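Local structure of uncharacterized conserved protein with double-stranded beta-helix domain (Klebsiella pneumoniae subsp. pneumoniae MGH 78578, 3H8U) at residues A[37-42]-A[112-117]; A[59-64]-A[88-93]. The protein is of unknown function but folds as a cupin, a double-stranded beta-helix, and probably binds a metal ion. All coordinates share one frame; numbering follows the deposited sequence. Where two conformers were deposited one is given.

Contact 1 of 2, residues A[37-42]-A[112-117]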
ATOM      1  N   ASN A  37      11.673  -2.183 -10.745  1.00 28.79           N
ATOM      2  CA  ASN A  37      12.726  -1.243 -10.357  1.00 29.84           C
ATOM      3  C   ASN A  37      12.237  -0.211  -9.361  1.00 29.39           C
ATOM      4  O   ASN A  37      13.002   0.228  -8.483  1.00 28.62           O
ATOM      5  CB  ASN A  37      13.313  -0.554 -11.593  1.00 30.83           C
ATOM      6  CG  ASN A  37      14.134  -1.500 -12.432  1.00 33.55           C
ATOM      7  OD1 ASN A  37      14.765  -2.421 -11.900  1.00 39.59           O
ATOM      8  ND2 ASN A  37      14.114  -1.311 -13.728  1.00 36.39           N
ATOM      9  N   ASP A  38      10.961   0.141  -9.475  1.00 28.98           N
ATOM     10  CA  ASP A  38      10.394   1.269  -8.721  1.00 29.17           C
ATOM     11  C   ASP A  38       9.917   0.856  -7.315  1.00 28.65           C
ATOM     12  O   ASP A  38       9.895   1.659  -6.392  1.00 28.54           O
ATOM     13  CB  ASP A  38       9.213   1.883  -9.503  1.00 29.78           C
ATOM     14  CG  ASP A  38       9.622   2.431 -10.862  1.00 30.20           C
ATOM     15  OD1 ASP A  38      10.564   3.240 -10.941  1.00 30.58           O
ATOM     16  OD2 ASP A  38       9.012   2.004 -11.854  1.00 32.75           O
ATOM     17  N   SER A  39       9.511  -0.400  -7.149  1.00 28.19           N
ATOM     18  CA  SER A  39       9.053  -0.904  -5.848  1.00 28.02           C
ATOM     19  C   SER A  39       9.060  -2.431  -5.822  1.00 28.09           C
ATOM     20  O   SER A  39       8.964  -3.105  -6.850  1.00 27.31           O
ATOM     21  CB  SER A  39       7.603  -0.487  -5.535  1.00 29.10           C
ATOM     22  OG  SER A  39       7.447   0.943  -5.482  1.00 30.58           O
ATOM     23  N   VAL A  40       9.111  -2.944  -4.607  1.00 28.66           N
ATOM     24  CA  VAL A  40       8.818  -4.345  -4.339  0.50 28.67           C
ATOM     25  C   VAL A  40       7.596  -4.372  -3.406  1.00 28.74           C
ATOM     26  O   VAL A  40       7.583  -3.699  -2.373  1.00 29.24           O
ATOM     27  CB  VAL A  40      10.041  -5.056  -3.722  0.50 28.75           C
ATOM     28  CG1 VAL A  40       9.683  -6.459  -3.261  0.50 29.66           C
ATOM     29  CG2 VAL A  40      11.198  -5.121  -4.720  0.50 29.36           C
ATOM     30  N   VAL A  41       6.571  -5.118  -3.794  1.00 29.45           N
ATOM     31  CA  VAL A  41       5.313  -5.172  -3.080  1.00 29.85           C
ATOM     32  C   VAL A  41       5.213  -6.592  -2.533  1.00 29.91           C
ATOM     33  O   VAL A  41       5.320  -7.583  -3.318  1.00 29.85           O
ATOM     34  CB  VAL A  41       4.114  -4.873  -4.032  1.00 30.17           C
ATOM     35  CG1 VAL A  41       2.768  -5.023  -3.299  1.00 30.60           C
ATOM     36  CG2 VAL A  41       4.238  -3.483  -4.653  1.00 30.09           C
ATOM     37  N   VAL A  42       5.043  -6.690  -1.203  1.00 29.86           N
ATOM     38  CA  VAL A  42       5.061  -7.955  -0.458  1.00 29.62           C
ATOM     39  C   VAL A  42       3.832  -8.010   0.476  1.00 29.89           C
ATOM     40  O   VAL A  42       3.418  -6.998   1.034  1.00 30.99           O
ATOM     41  CB  VAL A  42       6.373  -8.089   0.396  1.00 30.65           C
ATOM     42  CG1 VAL A  42       6.349  -9.309   1.307  1.00 31.10           C
ATOM     43  CG2 VAL A  42       7.586  -8.124  -0.530  1.00 32.79           C
ATOM     44  N   VAL A 112       5.297  -1.895   0.731  1.00 29.91           N
ATOM     45  CA  VAL A 112       5.846  -1.344  -0.495  1.00 30.08           C
ATOM     46  C   VAL A 112       7.205  -0.724  -0.159  1.00 29.42           C
ATOM     47  O   VAL A 112       7.256   0.308   0.501  1.00 30.26           O
ATOM     48  CB  VAL A 112       4.912  -0.302  -1.139  1.00 29.22           C
ATOM     49  CG1 VAL A 112       5.520   0.219  -2.499  1.00 31.36           C
ATOM     50  CG2 VAL A 112       3.506  -0.886  -1.335  1.00 29.60           C
ATOM     51  N   VAL A 113       8.273  -1.379  -0.619  1.00 29.14           N
ATOM     52  CA  VAL A 113       9.639  -0.872  -0.463  1.00 29.21           C
ATOM     53  C   VAL A 113      10.058  -0.162  -1.734  1.00 29.07           C
ATOM     54  O   VAL A 113       9.897  -0.721  -2.826  1.00 29.36           O
ATOM     55  CB  VAL A 113      10.610  -2.019  -0.153  1.00 28.91           C
ATOM     56  CG1 VAL A 113      12.063  -1.558  -0.193  1.00 28.79           C
ATOM     57  CG2 VAL A 113      10.276  -2.597   1.238  1.00 30.43           C
ATOM     58  N   ALA A 114      10.570   1.059  -1.594  1.00 28.09           N
ATOM     59  CA  ALA A 114      10.992   1.853  -2.746  1.00 28.00           C
ATOM     60  C   ALA A 114      12.332   2.510  -2.450  1.00 28.38           C
ATOM     61  O   ALA A 114      12.507   3.085  -1.364  1.00 28.57           O
ATOM     62  CB  ALA A 114       9.946   2.920  -3.078  1.00 28.02           C
ATOM     63  N   PRO A 115      13.291   2.421  -3.391  1.00 30.00           N
ATOM     64  CA  PRO A 115      13.259   1.736  -4.693  1.00 30.74           C
ATOM     65  C   PRO A 115      13.206   0.222  -4.601  1.00 31.40           C
ATOM     66  O   PRO A 115      13.410  -0.342  -3.548  1.00 31.77           O
ATOM     67  CB  PRO A 115      14.577   2.168  -5.367  1.00 31.51           C
ATOM     68  CG  PRO A 115      15.120   3.178  -4.572  1.00 31.72           C
ATOM     69  CD  PRO A 115      14.573   3.117  -3.201  1.00 29.59           C
ATOM     70  N   GLY A 116      12.940  -0.419  -5.728  1.00 33.77           N
ATOM     71  CA  GLY A 116      12.716  -1.839  -5.759  1.00 35.17           C
ATOM     72  C   GLY A 116      13.931  -2.640  -5.357  1.00 36.57           C
ATOM     73  O   GLY A 116      13.776  -3.725  -4.777  1.00 38.20           O
ATOM     74  N   ASN A 117      15.113  -2.093  -5.598  1.00 36.96           N
ATOM     75  CA  ASN A 117      16.359  -2.792  -5.272  1.00 38.99           C
ATOM     76  C   ASN A 117      16.992  -2.381  -3.934  1.00 38.27           C
ATOM     77  O   ASN A 117      18.151  -2.692  -3.686  1.00 39.11           O
ATOM     78  CB  ASN A 117      17.379  -2.656  -6.422  1.00 39.57           C
ATOM     79  CG  ASN A 117      18.092  -1.302  -6.453  1.00 43.26           C
ATOM     80  OD1 ASN A 117      17.805  -0.379  -5.663  1.00 48.87           O
ATOM     81  ND2 ASN A 117      19.047  -1.178  -7.388  1.00 45.66           N
TER
HETATM   82  O   HOH W   1      15.556   0.035  -8.071  1.00 30.75           O
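Ser39 and Val112 meet through torsions that place Ser39 OG and Val112 CG1 beside each other, 3.6 Å apart, on the face of Val41 and Val112: OG stands anti to its own carbonyl carbon (chi1 -61°), CG1 anti to its backbone N (chi1 -177°). The serine hydroxyl also donates to the carbonyl of its own neighbour, OG to Asp38 O at 2.7 Å, reaching it from above the carbonyl plane. That carbonyl meets CB of Ala114 across the contact at 3.5 Å. Val40 and Val113 form a hydrogen-bonded antiparallel pair, linked by two bonds of 3.0 Å, Val40 N to Val113 O and Val113 N to Val40 O. Past this pair the chain turns at a cis peptide before Pro115, and Gly116 N donates to Asn37 O at 2.8 Å, again above the carbonyl plane. A water is a second donor to Asn37 O and accepts from Asn117 N, bridging the loops. Gly116, whose CA lies 3.7 Å from Ser39 C, has no CB to crowd Asn37 O. Ser39, Val41 and Ala114 pack on the second subunit. This is antiparallel pairing of strands 40-46 and 107-114, as expected of the jelly-roll topology of a cupin.

Contact 2 of 2, residues A[59-64]-A[88-93]. With SO4 (sulfate ion), chain C.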
ATOM      1  N   HIS A  59      18.831   2.865   2.066  1.00 29.09           N
ATOM      2  CA  HIS A  59      18.481   3.671   0.908  1.00 30.01           C
ATOM      3  C   HIS A  59      17.101   3.373   0.338  1.00 30.25           C
ATOM      4  O   HIS A  59      16.891   3.504  -0.859  1.00 32.17           O
ATOM      5  CB  HIS A  59      19.574   3.497  -0.165  1.00 29.66           C
ATOM      6  CG  HIS A  59      20.916   4.004   0.263  1.00 30.13           C
ATOM      7  ND1 HIS A  59      22.025   3.186   0.363  1.00 30.97           N
ATOM      8  CD2 HIS A  59      21.305   5.220   0.715  1.00 30.05           C
ATOM      9  CE1 HIS A  59      23.048   3.888   0.815  1.00 28.91           C
ATOM     10  NE2 HIS A  59      22.644   5.127   1.032  1.00 31.32           N
ATOM     11  N   GLY A  60      16.147   3.021   1.196  1.00 30.24           N
ATOM     12  CA  GLY A  60      14.773   2.793   0.759  1.00 29.42           C
ATOM     13  C   GLY A  60      13.795   3.119   1.844  1.00 29.90           C
ATOM     14  O   GLY A  60      14.167   3.149   3.029  1.00 30.35           O
ATOM     15  N   GLN A  61      12.572   3.423   1.427  1.00 29.10           N
ATOM     16  CA  GLN A  61      11.429   3.618   2.300  1.00 29.09           C
ATOM     17  C   GLN A  61      10.543   2.383   2.243  1.00 29.46           C
ATOM     18  O   GLN A  61      10.306   1.816   1.156  1.00 29.68           O
ATOM     19  CB  GLN A  61      10.633   4.849   1.854  1.00 28.67           C
ATOM     20  CG  GLN A  61       9.365   5.076   2.675  1.00 29.20           C
ATOM     21  CD  GLN A  61       8.705   6.337   2.314  1.00 28.51           C
ATOM     22  OE1 GLN A  61       9.393   7.357   2.059  1.00 27.84           O
ATOM     23  NE2 GLN A  61       7.371   6.352   2.384  1.00 29.01           N
ATOM     24  N   ASP A  62      10.068   1.957   3.414  1.00 29.42           N
ATOM     25  CA  ASP A  62       9.153   0.849   3.527  1.00 29.55           C
ATOM     26  C   ASP A  62       7.828   1.350   4.110  1.00 28.73           C
ATOM     27  O   ASP A  62       7.748   1.787   5.265  1.00 29.10           O
ATOM     28  CB  ASP A  62       9.747  -0.240   4.417  1.00 29.00           C
ATOM     29  CG  ASP A  62       8.961  -1.541   4.378  1.00 28.62           C
ATOM     30  OD1 ASP A  62       7.930  -1.636   3.647  1.00 31.29           O
ATOM     31  OD2 ASP A  62       9.408  -2.486   5.099  1.00 31.39           O
ATOM     32  N   THR A  63       6.809   1.311   3.274  1.00 28.80           N
ATOM     33  CA  THR A  63       5.476   1.756   3.629  1.00 28.90           C
ATOM     34  C   THR A  63       4.583   0.527   3.804  1.00 29.62           C
ATOM     35  O   THR A  63       4.401  -0.257   2.862  1.00 29.69           O
ATOM     36  CB  THR A  63       4.862   2.697   2.547  1.00 28.19           C
ATOM     37  OG1 THR A  63       5.741   3.811   2.335  1.00 30.33           O
ATOM     38  CG2 THR A  63       3.507   3.227   3.050  1.00 28.02           C
ATOM     39  N   TRP A  64       4.042   0.359   5.014  1.00 28.77           N
ATOM     40  CA  TRP A  64       3.134  -0.726   5.303  1.00 29.46           C
ATOM     41  C   TRP A  64       1.701  -0.264   5.387  1.00 29.71           C
ATOM     42  O   TRP A  64       1.397   0.732   6.029  1.00 30.04           O
ATOM     43  CB  TRP A  64       3.438  -1.385   6.650  1.00 30.40           C
ATOM     44  CG  TRP A  64       4.763  -1.998   6.841  1.00 29.65           C
ATOM     45  CD1 TRP A  64       5.783  -2.091   5.948  1.00 30.96           C
ATOM     46  CD2 TRP A  64       5.199  -2.684   8.021  1.00 30.25           C
ATOM     47  NE1 TRP A  64       6.820  -2.789   6.498  1.00 30.29           N
ATOM     48  CE2 TRP A  64       6.500  -3.150   7.774  1.00 30.44           C
ATOM     49  CE3 TRP A  64       4.601  -2.961   9.262  1.00 29.29           C
ATOM     50  CZ2 TRP A  64       7.230  -3.874   8.709  1.00 30.30           C
ATOM     51  CZ3 TRP A  64       5.327  -3.686  10.200  1.00 29.47           C
ATOM     52  CH2 TRP A  64       6.625  -4.137   9.922  1.00 31.96           C
ATOM     53  N   ILE A  88      -1.248   2.964   8.461  1.00 29.64           N
ATOM     54  CA  ILE A  88      -0.078   2.974   7.605  1.00 29.82           C
ATOM     55  C   ILE A  88       1.147   3.110   8.533  1.00 29.44           C
ATOM     56  O   ILE A  88       1.146   3.943   9.430  1.00 29.92           O
ATOM     57  CB  ILE A  88      -0.128   4.194   6.638  1.00 30.67           C
ATOM     58  CG1 ILE A  88      -1.399   4.131   5.798  1.00 30.59           C
ATOM     59  CG2 ILE A  88       1.133   4.301   5.800  1.00 31.41           C
ATOM     60  CD1 ILE A  88      -1.773   5.417   5.106  1.00 31.92           C
ATOM     61  N   ALA A  89       2.195   2.314   8.317  1.00 28.99           N
ATOM     62  CA  ALA A  89       3.466   2.489   9.039  1.00 29.39           C
ATOM     63  C   ALA A  89       4.564   2.797   8.023  1.00 30.59           C
ATOM     64  O   ALA A  89       4.591   2.188   6.948  1.00 30.75           O
ATOM     65  CB  ALA A  89       3.830   1.243   9.844  1.00 29.08           C
ATOM     66  N   ILE A  90       5.378   3.821   8.299  1.00 29.88           N
ATOM     67  CA  ILE A  90       6.411   4.201   7.339  1.00 30.49           C
ATOM     68  C   ILE A  90       7.760   4.168   8.018  1.00 30.22           C
ATOM     69  O   ILE A  90       7.967   4.832   9.074  1.00 29.86           O
ATOM     70  CB  ILE A  90       6.140   5.574   6.665  1.00 30.77           C
ATOM     71  CG1 ILE A  90       4.851   5.546   5.831  1.00 30.85           C
ATOM     72  CG2 ILE A  90       7.376   6.009   5.776  1.00 33.17           C
ATOM     73  CD1 ILE A  90       4.332   6.958   5.449  1.00 31.81           C
ATOM     74  N   ALA A  91       8.706   3.456   7.400  1.00 30.11           N
ATOM     75  CA  ALA A  91      10.123   3.590   7.756  1.00 30.18           C
ATOM     76  C   ALA A  91      10.792   4.319   6.604  1.00 31.59           C
ATOM     77  O   ALA A  91      10.790   3.815   5.459  1.00 30.92           O
ATOM     78  CB  ALA A  91      10.770   2.232   7.968  1.00 31.08           C
ATOM     79  N   LYS A  92      11.353   5.492   6.894  1.00 30.96           N
ATOM     80  CA  LYS A  92      12.233   6.178   5.935  1.00 30.45           C
ATOM     81  C   LYS A  92      13.595   5.505   5.935  1.00 30.43           C
ATOM     82  O   LYS A  92      13.889   4.728   6.840  1.00 30.54           O
ATOM     83  CB  LYS A  92      12.372   7.640   6.291  1.00 31.07           C
ATOM     84  CG  LYS A  92      11.078   8.381   6.154  1.00 31.91           C
ATOM     85  CD  LYS A  92      11.238   9.855   6.424  1.00 38.29           C
ATOM     86  CE  LYS A  92      10.854  10.224   7.798  1.00 41.29           C
ATOM     87  NZ  LYS A  92      10.892  11.730   7.965  1.00 43.23           N
ATOM     88  N   PRO A  93      14.432   5.815   4.933  1.00 30.38           N
ATOM     89  CA  PRO A  93      15.773   5.261   4.945  1.00 30.82           C
ATOM     90  C   PRO A  93      16.514   5.486   6.284  1.00 30.11           C
ATOM     91  O   PRO A  93      16.482   6.574   6.845  1.00 30.22           O
ATOM     92  CB  PRO A  93      16.441   5.977   3.763  1.00 31.53           C
ATOM     93  CG  PRO A  93      15.355   6.272   2.845  1.00 31.89           C
ATOM     94  CD  PRO A  93      14.186   6.624   3.725  1.00 30.15           C
TER
HETATM   95  S   SO4 C 208      21.301  -0.208  -0.975  1.00 70.04           S
HETATM   96  O1  SO4 C 208      21.934   0.620   0.055  1.00 71.58           O
HETATM   97  O2  SO4 C 208      21.930   0.025  -2.275  1.00 71.22           O
HETATM   98  O3  SO4 C 208      21.469  -1.619  -0.610  1.00 71.18           O
HETATM   99  O4  SO4 C 208      19.889   0.148  -1.081  1.00 70.18           O
HETATM  100  O   HOH W   2      12.813   1.531   5.163  1.00 17.16           O
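Asp62 with Ala91 and Trp64 with Ala89 make hydrogen-bonded pairs around the non-hydrogen-bonded pair Thr63 and Ile90, the short strand axes being 4.6 Å apart and nearly antiparallel, at 171°. On the face of Thr63 and Ile90, the extended Gln61 chain crosses Ile90 obliquely, bringing NE2 to 3.4 Å from Ile90 CG2. The amide is held at both ends: NE2 donates nearly in its own plane to Thr63 OG1 at 3.0 Å, while OE1 bonds to Thr36 of the second subunit. Thr63 CG2, anti to its backbone N, touches Ile88 CG2 at 3.8 Å and Ile90 CG1 at 3.9 Å. On the other face the Trp64 indole donates from NE1 to Asp62 OD2 at 3.0 Å, meeting that oxygen from above the carboxylate plane. His97 NE2 shares OD2, and Ser111 OG bonds to OD1, so three neighbours fix the carboxylate. Where the strands give way to loops, Pro93 CG rests 3.3 Å from Gly60 O, and His59 ND1 holds sulfate O1 at 2.6 Å. Trp64 stacks on Phe109 of strand 107-114 and meets Tyr73 of strand 70-74 edge-to-face, whereas Ile88 and Ala89 pair with a strand of the second subunit, continuing the sheet across the interface.

Contacts 1 and 2, their centres about 10 Å apart, belong to one sheet, five-stranded within the chain, with contact 2 nested inside the loop that contact 1 closes. Strands 107-114 and 61-68 join them through probable hydrogen bonds of 2.8 Å, Ala114 O to Gln61 N and Val112 N to Thr63 O. On the inner face Val113 CG2 approaches Asp62 OD1 at 3.5 Å. Asp62 takes the usual glutamate's place in the cupin metal-ligand motif, with His57, a second histidine and His97, making a metal site probable, although here Asp62 bonds to His97. The opposite face of both contacts packs against the second subunit. The sulfate at His59, probably from the crystallisation liquor, lies about 5 Å (nearest atoms) from the Asn117 side chain.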